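NDP-rhamnosyltransferase (Saccharopolyspora spinosa, PDB 3TSA) is a glycosyltransferase of the GT-B clan, built from two domains that each carry a parallel beta sheet flanked by helices. Local coordinates at residues Met225-Met228 and Val229-Thr233; Leu379-Thr382 and Leu383-Thr386. All blocks are in the same frame, centred on the assembly; numbering follows the deposited sequence.

Interaction 1: Met225-Met228 and Val229-Thr233; sequences MGRM and VLNAT
Gly226, at the N-cap position, and the two residues after it accept the first i to i+4 bonds of helix 227-233. Leu230 N reaches Gly226 O at 3.1 Å with an almost straight N-H...O angle of 171°, and Asn231 N reaches Arg227 O at 2.8 Å; Ala232 N to Met228 O is more bent, at 137°. On the buried side, Leu230 packs back on Met225, in the loop that follows strand 219-224: its CG lies 4.0 Å from Met225 CB, the two side chains crossing at about a right angle. Leu230 CG also sits 3.5 Å from Gly226 O, close beside the carbonyl that its own amide binds. The Met225 chain is extended past CG and its end leads away from the helix, leaving CB as its nearest side-chain atom, with SD only grazing Leu230 CD2 at 4.2 Å. Another face carries Arg227 and Asn231, side by side and pointing the same way. Having CG anti to the backbone N (chi1 -179°) sets the Arg227 chain alongside the amide, and Asn231 ND2 comes within 3.5 Å of Arg227 CG. Met228 packs on Tyr11 and Val229 on Tyr315, both in loops. The turn from strand 219-224 into the helix is a beta-to-alpha junction of the C-terminal Rossmann-like domain. Its chemistry is divided: apolar contact packs the helix's first turn on the loop leading into it, while on the exposed face Arg227 meets the Asn231 side chain through its aliphatic stem, its charge being paired with Glu260 through NH2.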
loop_
_atom_site.group_PDB
_atom_site.type_symbol
_atom_site.label_atom_id
_atom_site.label_comp_id
_atom_site.label_asym_id
_atom_site.label_seq_id
_atom_site.Cartn_x
_atom_site.Cartn_y
_atom_site.Cartn_z
ATOM N N MET A 225 13.539 -9.265 15.489
ATOM C CA MET A 225 14.244 -8.019 15.854
ATOM C C MET A 225 14.474 -7.213 14.559
ATOM O O MET A 225 14.890 -7.799 13.546
ATOM C CB MET A 225 15.556 -8.327 16.599
ATOM C CG MET A 225 15.194 -8.839 17.953
ATOM S SD MET A 225 16.625 -9.388 18.809
ATOM C CE MET A 225 15.855 -10.382 20.113
ATOM N N GLY A 226 14.132 -5.922 14.577
ATOM C CA GLY A 226 14.277 -5.066 13.376
ATOM C C GLY A 226 15.662 -4.452 13.124
ATOM O O GLY A 226 16.598 -4.591 13.924
ATOM N N ARG A 227 15.795 -3.820 11.970
ATOM C CA ARG A 227 16.993 -3.167 11.594
ATOM C C ARG A 227 17.407 -2.117 12.609
ATOM O O ARG A 227 18.593 -2.029 12.988
ATOM C CB ARG A 227 16.691 -2.527 10.245
ATOM C CG ARG A 227 17.819 -1.793 9.601
ATOM C CD ARG A 227 17.426 -1.471 8.181
ATOM N NE ARG A 227 17.725 -2.654 7.349
ATOM C CZ ARG A 227 16.970 -3.105 6.347
ATOM N NH1 ARG A 227 15.851 -2.483 6.048
ATOM N NH2 ARG A 227 17.341 -4.205 5.657
ATOM N N MET A 228 16.476 -1.255 13.017
ATOM C CA MET A 228 16.974 -0.112 13.849
ATOM C C MET A 228 17.540 -0.635 15.157
ATOM O O MET A 228 18.573 -0.155 15.572
ATOM C CB MET A 228 15.929 0.982 14.163
ATOM C CG MET A 228 15.427 1.869 13.048
ATOM S SD MET A 228 16.555 2.959 12.158
ATOM C CE MET A 228 17.205 3.983 13.525
ATOM N N VAL A 229 16.825 -1.553 15.784
ATOM C CA VAL A 229 17.268 -2.140 17.047
ATOM C C VAL A 229 18.635 -2.819 16.890
ATOM O O VAL A 229 19.514 -2.463 17.608
ATOM C CB VAL A 229 16.230 -3.094 17.658
ATOM C CG1 VAL A 229 16.796 -3.722 18.971
ATOM C CG2 VAL A 229 14.938 -2.305 18.006
ATOM N N LEU A 230 18.811 -3.704 15.914
ATOM C CA LEU A 230 20.093 -4.429 15.732
ATOM C C LEU A 230 21.235 -3.557 15.267
ATOM O O LEU A 230 22.396 -3.824 15.606
ATOM C CB LEU A 230 19.939 -5.680 14.824
ATOM C CG LEU A 230 18.940 -6.725 15.331
ATOM C CD1 LEU A 230 18.750 -7.778 14.226
ATOM C CD2 LEU A 230 19.535 -7.320 16.652
ATOM N N ASN A 231 20.917 -2.535 14.452
ATOM C CA ASN A 231 21.901 -1.483 14.149
ATOM C C ASN A 231 22.426 -0.858 15.426
ATOM O O ASN A 231 23.597 -0.510 15.538
ATOM C CB ASN A 231 21.327 -0.413 13.199
ATOM C CG ASN A 231 21.285 -0.913 11.754
ATOM O OD1 ASN A 231 21.775 -2.002 11.482
ATOM N ND2 ASN A 231 20.686 -0.123 10.832
ATOM N N ALA A 232 21.536 -0.685 16.388
ATOM C CA ALA A 232 21.921 -0.013 17.625
ATOM C C ALA A 232 22.671 -0.965 18.585
ATOM O O ALA A 232 23.666 -0.586 19.196
ATOM C CB ALA A 232 20.672 0.621 18.308
ATOM N N THR A 233 22.145 -2.180 18.742
ATOM C CA THR A 233 22.579 -3.133 19.756
ATOM C C THR A 233 23.804 -3.993 19.338
ATOM O O THR A 233 24.522 -4.485 20.207
ATOM C CB THR A 233 21.447 -4.121 20.130
ATOM O OG1 THR A 233 21.044 -4.884 18.977
ATOM C CG2 THR A 233 20.220 -3.400 20.786
#

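Interaction 2: Leu379-Thr382 and Leu383-Thr386; sequences LVRT and LENT
Glu384 has CG anti to its carbonyl carbon (chi1 -74°) and is extended beyond it, which carries the carboxylate back one turn to Val380; Val380 CG1, itself anti to the backbone N, meets Glu384 OE2 at 3.5 Å. The two side chains meet at a slant, and Glu384 CG rests 3.3 Å from Val380 O, the carbonyl that receives Glu384 N at 2.9 Å. OE2 is hydrogen-bonded to His30 NE2, which fixes the far end of the side chain, whereas OE1 lies near the plane of the Arg381 guanidinium, at its edge. At 4.2 Å from Arg381 NE it is beyond a salt bridge, and any attraction is probably a weak electrostatic one. These residues belong to helix 376-385, the last of the chain, which comes after the last strand of the C-terminal sheet, 331-333, yet packs on the N-terminal half, the crossing back known from GT-B enzymes. Leu383 touches Leu21 and Leu25 of helix 19-27 and Val139 of strand 138-141. Val380 adds Ala24, and Leu379 meets Leu179 on strand 177-180. On the outer face Arg381 bends at chi2 and chi3, and its CD approaches Asn385 ND2 at 3.7 Å; the guanidinium and amide planes are only 10° apart. Asn385 N also bonds Arg381 O, at 3.0 Å. Toward the C-terminal residues of the model, Thr382 O collects several donors: Thr386 OG1 binds it at 2.9 Å, from 32° out of the carbonyl plane, while Asn385 N and Thr386 N add weak bonds.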
loop_
_atom_site.group_PDB
_atom_site.type_symbol
_atom_site.label_atom_id
_atom_site.label_comp_id
_atom_site.label_asym_id
_atom_site.label_seq_id
_atom_site.Cartn_x
_atom_site.Cartn_y
_atom_site.Cartn_z
ATOM N N LEU A 379 -11.758 5.885 11.506
ATOM C CA LEU A 379 -11.167 7.121 11.843
ATOM C C LEU A 379 -11.205 8.128 10.735
ATOM O O LEU A 379 -11.021 9.305 11.026
ATOM C CB LEU A 379 -9.675 6.991 12.317
ATOM C CG LEU A 379 -9.482 6.771 13.833
ATOM C CD1 LEU A 379 -9.842 7.989 14.612
ATOM C CD2 LEU A 379 -10.251 5.520 14.324
ATOM N N VAL A 380 -11.293 7.711 9.459
ATOM C CA VAL A 380 -11.297 8.712 8.388
ATOM C C VAL A 380 -12.332 9.862 8.602
ATOM O O VAL A 380 -11.991 11.031 8.448
ATOM C CB VAL A 380 -11.543 8.035 7.023
ATOM C CG1 VAL A 380 -11.613 9.113 5.904
ATOM C CG2 VAL A 380 -10.396 7.036 6.775
ATOM N N ARG A 381 -13.533 9.542 9.069
ATOM C CA ARG A 381 -14.537 10.550 9.474
ATOM C C ARG A 381 -14.052 11.533 10.552
ATOM O O ARG A 381 -14.246 12.770 10.441
ATOM C CB ARG A 381 -15.831 9.826 9.909
ATOM C CG ARG A 381 -16.823 10.674 10.645
ATOM C CD ARG A 381 -17.489 11.781 9.807
ATOM N NE ARG A 381 -18.491 11.279 8.855
ATOM C CZ ARG A 381 -19.571 10.560 9.179
ATOM N NH1 ARG A 381 -20.419 10.167 8.227
ATOM N NH2 ARG A 381 -19.797 10.216 10.447
ATOM N N THR A 382 -13.427 11.020 11.601
ATOM C CA THR A 382 -12.867 11.901 12.591
ATOM C C THR A 382 -11.898 12.889 11.953
ATOM O O THR A 382 -11.936 14.077 12.288
ATOM C CB THR A 382 -12.236 11.109 13.761
ATOM O OG1 THR A 382 -13.221 10.180 14.172
ATOM C CG2 THR A 382 -11.917 11.988 14.907
ATOM N N LEU A 383 -11.078 12.415 11.007
ATOM C CA LEU A 383 -10.080 13.286 10.400
ATOM C C LEU A 383 -10.787 14.331 9.528
ATOM O O LEU A 383 -10.380 15.492 9.476
ATOM C CB LEU A 383 -9.097 12.438 9.531
ATOM C CG LEU A 383 -8.229 11.435 10.332
ATOM C CD1 LEU A 383 -7.115 10.740 9.529
ATOM C CD2 LEU A 383 -7.586 12.146 11.371
ATOM N N GLU A 384 -11.823 13.882 8.826
ATOM C CA GLU A 384 -12.643 14.733 7.902
ATOM C C GLU A 384 -13.174 15.908 8.727
ATOM O O GLU A 384 -13.169 17.053 8.241
ATOM C CB GLU A 384 -13.784 13.911 7.238
ATOM C CG GLU A 384 -13.269 12.898 6.089
ATOM C CD GLU A 384 -14.398 12.017 5.494
ATOM O OE1 GLU A 384 -15.515 12.214 6.034
ATOM O OE2 GLU A 384 -14.183 11.138 4.559
ATOM N N ASN A 385 -13.591 15.633 9.967
ATOM C CA ASN A 385 -14.215 16.684 10.830
ATOM C C ASN A 385 -13.233 17.662 11.439
ATOM O O ASN A 385 -13.642 18.759 11.851
ATOM C CB ASN A 385 -15.068 16.074 11.943
ATOM C CG ASN A 385 -16.255 15.320 11.417
ATOM O OD1 ASN A 385 -16.621 15.434 10.251
ATOM N ND2 ASN A 385 -16.867 14.523 12.279
ATOM N N THR A 386 -11.951 17.267 11.452
ATOM C CA THR A 386 -10.836 18.040 11.980
ATOM C C THR A 386 -10.189 18.841 10.836
ATOM O O THR A 386 -9.882 20.045 11.009
ATOM C CB THR A 386 -9.796 17.050 12.581
ATOM O OG1 THR A 386 -10.423 16.185 13.545
ATOM C CG2 THR A 386 -8.556 17.716 13.167
#

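Both contacts are local, each within a single helix and the residues beside it, and they sit on opposite sides of the chain's centre, their own centres 35 Å apart and their nearest atoms about 24 Å apart. Interaction 1 opens a helix directly behind a central strand of the C-terminal sheet, nearer the middle of the molecule; interaction 2 lies in the last helix of the model, farther out, against helix 19-27 and strands of the N-terminal sheet. Each is partly buried, with leucine on the inner face and arginine on the outer. The difference lies at the ends: 225-233 begins with loop-to-helix packing and a near-straight first bond, whereas in 379-386 Thr382 O gathers two weak amide bonds and a threonine hydroxyl.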